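Local coordinates for mandelate racemase/muconate lactonizing enzyme/Enolase superfamily (Rhodobacter sphaeroides, PDB 2HZG), which belongs to the enolase superfamily, pairing an enolase-like N-terminal domain with a TIM-barrel-like C-terminal domain that carries a metal site, at residues 177-182 against 212-217. Residues are numbered along the deposited sequence; the frame is centred on the assembly and turned at random.
Sequences AADADQ and AARLPT
OD2 of D179 is gripped by two nitrogens of R214 at once, in a side-on salt bridge joining two neighbouring helices on the outside of the parallel beta/alpha (TIM) barrel of this enolase-superfamily chain. The shorter arm runs from R214 NE to D179 OD2 at 2.7 Å, with an N-H...O angle of 153°, and uses the anti lone pair of that oxygen. The second, from R214 NH2 to D179 OD2, spans 3.0 Å and is more bent, at 135°; here the nitrogen stands above the carboxylate plane. Both arms nevertheless keep OD2 close to the guanidinium plane, so the acceptor sits at that group's edge, while the two planar groups are turned 49° apart.

The R214 chain bends at chi2, which brings its guanidinium back toward helix 176-190 although its CB does not point there. R214 is in the type I turn from A212 to L215, next to helix 215-220. Further bonds hold both partners: R214 NH1 to A210 O, R214 NH2 to G174 O, and G172 N to D179 OD1. The pair, buried on both sides, thus joins helix 176-190, and through G172 and G174 the loop before it, to the turn that carries R214. A bound sodium ion lies about 4 Å from the R214 side chain, measured between nearest atoms.

Beside the ion pair the contact becomes apolar. T217 lies nearest to A180 in the backbone register, with 5.8 Å between their CA atoms. Its CG2, anti to the backbone N, reaches across to the A180 backbone and meets A180 CA at 3.4 Å, tighter than usual carbon packing, with A180 CB beside it at 3.5 Å from the same methyl.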
loop_
_atom_site.group_PDB
_atom_site.type_symbol
_atom_site.label_atom_id
_atom_site.label_comp_id
_atom_site.label_asym_id
_atom_site.label_seq_id
_atom_site.Cartn_x
_atom_site.Cartn_y
_atom_site.Cartn_z
ATOM N N ALA A 177 9.750 29.171 -13.138
ATOM C CA ALA A 177 10.630 29.625 -14.219
ATOM C C ALA A 177 11.504 28.489 -14.775
ATOM O O ALA A 177 11.562 28.305 -15.982
ATOM C CB ALA A 177 11.503 30.791 -13.755
ATOM N N ALA A 178 12.148 27.731 -13.890
ATOM C CA ALA A 178 12.929 26.560 -14.283
ATOM C C ALA A 178 12.074 25.529 -15.033
ATOM O O ALA A 178 12.486 25.029 -16.083
ATOM C CB ALA A 178 13.597 25.927 -13.055
ATOM N N ASP A 179 10.878 25.228 -14.505
ATOM C CA ASP A 179 9.944 24.323 -15.183
ATOM C C ASP A 179 9.531 24.840 -16.549
ATOM O O ASP A 179 9.466 24.079 -17.512
ATOM C CB ASP A 179 8.706 24.040 -14.320
ATOM C CG ASP A 179 9.030 23.235 -13.071
ATOM O OD1 ASP A 179 10.147 22.658 -12.960
ATOM O OD2 ASP A 179 8.161 23.195 -12.177
ATOM N N ALA A 180 9.224 26.131 -16.639
ATOM C CA ALA A 180 8.884 26.742 -17.923
ATOM C C ALA A 180 9.988 26.542 -18.971
ATOM O O ALA A 180 9.691 26.184 -20.102
ATOM C CB ALA A 180 8.522 28.254 -17.757
ATOM N N ASP A 181 11.240 26.736 -18.574
ATOM C CA ASP A 181 12.394 26.558 -19.463
ATOM C C ASP A 181 12.461 25.114 -19.990
ATOM O O ASP A 181 12.671 24.886 -21.173
ATOM C CB ASP A 181 13.678 26.908 -18.721
ATOM C CG ASP A 181 13.864 28.431 -18.522
ATOM O OD1 ASP A 181 13.138 29.233 -19.144
ATOM O OD2 ASP A 181 14.733 28.807 -17.718
ATOM N N GLN A 182 12.236 24.156 -19.093
ATOM C CA GLN A 182 12.239 22.732 -19.434
ATOM C C GLN A 182 11.114 22.368 -20.400
ATOM O O GLN A 182 11.333 21.677 -21.391
ATOM C CB GLN A 182 12.126 21.890 -18.152
ATOM C CG GLN A 182 13.386 21.833 -17.329
ATOM C CD GLN A 182 14.423 20.853 -17.903
ATOM O OE1 GLN A 182 14.227 20.282 -18.972
ATOM N NE2 GLN A 182 15.516 20.665 -17.192
ATOM N N ALA A 212 -0.752 24.505 -9.446
ATOM C CA ALA A 212 -1.571 25.422 -10.228
ATOM C C ALA A 212 -0.705 26.471 -10.904
ATOM O O ALA A 212 -1.035 26.912 -11.994
ATOM C CB ALA A 212 -2.658 26.108 -9.345
ATOM N N ALA A 213 0.419 26.829 -10.277
ATOM C CA ALA A 213 1.300 27.890 -10.797
ATOM C C ALA A 213 1.980 27.495 -12.130
ATOM O O ALA A 213 2.490 28.360 -12.866
ATOM C CB ALA A 213 2.361 28.270 -9.740
ATOM N N ARG A 214 1.984 26.193 -12.428
ATOM C CA ARG A 214 2.528 25.661 -13.691
ATOM C C ARG A 214 1.494 25.594 -14.795
ATOM O O ARG A 214 1.835 25.328 -15.927
ATOM C CB ARG A 214 3.085 24.241 -13.510
ATOM C CG ARG A 214 4.492 24.154 -13.010
ATOM C CD ARG A 214 4.606 24.407 -11.490
ATOM N NE ARG A 214 6.009 24.377 -11.076
ATOM C CZ ARG A 214 6.472 24.773 -9.892
ATOM N NH1 ARG A 214 5.645 25.243 -8.960
ATOM N NH2 ARG A 214 7.772 24.683 -9.634
ATOM N N LEU A 215 0.226 25.792 -14.482
ATOM C CA LEU A 215 -0.800 25.608 -15.491
ATOM C C LEU A 215 -0.690 26.543 -16.732
ATOM O O LEU A 215 -0.881 26.076 -17.868
ATOM C CB LEU A 215 -2.211 25.624 -14.873
ATOM C CG LEU A 215 -2.602 24.482 -13.911
ATOM C CD1 LEU A 215 -3.963 24.754 -13.279
ATOM C CD2 LEU A 215 -2.610 23.124 -14.631
ATOM N N PRO A 216 -0.427 27.854 -16.525
ATOM C CA PRO A 216 -0.211 28.703 -17.721
ATOM C C PRO A 216 0.932 28.237 -18.625
ATOM O O PRO A 216 0.788 28.264 -19.831
ATOM C CB PRO A 216 0.102 30.082 -17.126
ATOM C CG PRO A 216 -0.599 30.055 -15.775
ATOM C CD PRO A 216 -0.389 28.652 -15.276
ATOM N N THR A 217 2.048 27.838 -18.035
ATOM C CA THR A 217 3.201 27.362 -18.785
ATOM C C THR A 217 2.831 26.110 -19.584
ATOM O O THR A 217 3.147 26.004 -20.763
ATOM C CB THR A 217 4.348 26.996 -17.839
ATOM O OG1 THR A 217 4.672 28.134 -17.020
ATOM C CG2 THR A 217 5.571 26.547 -18.623
#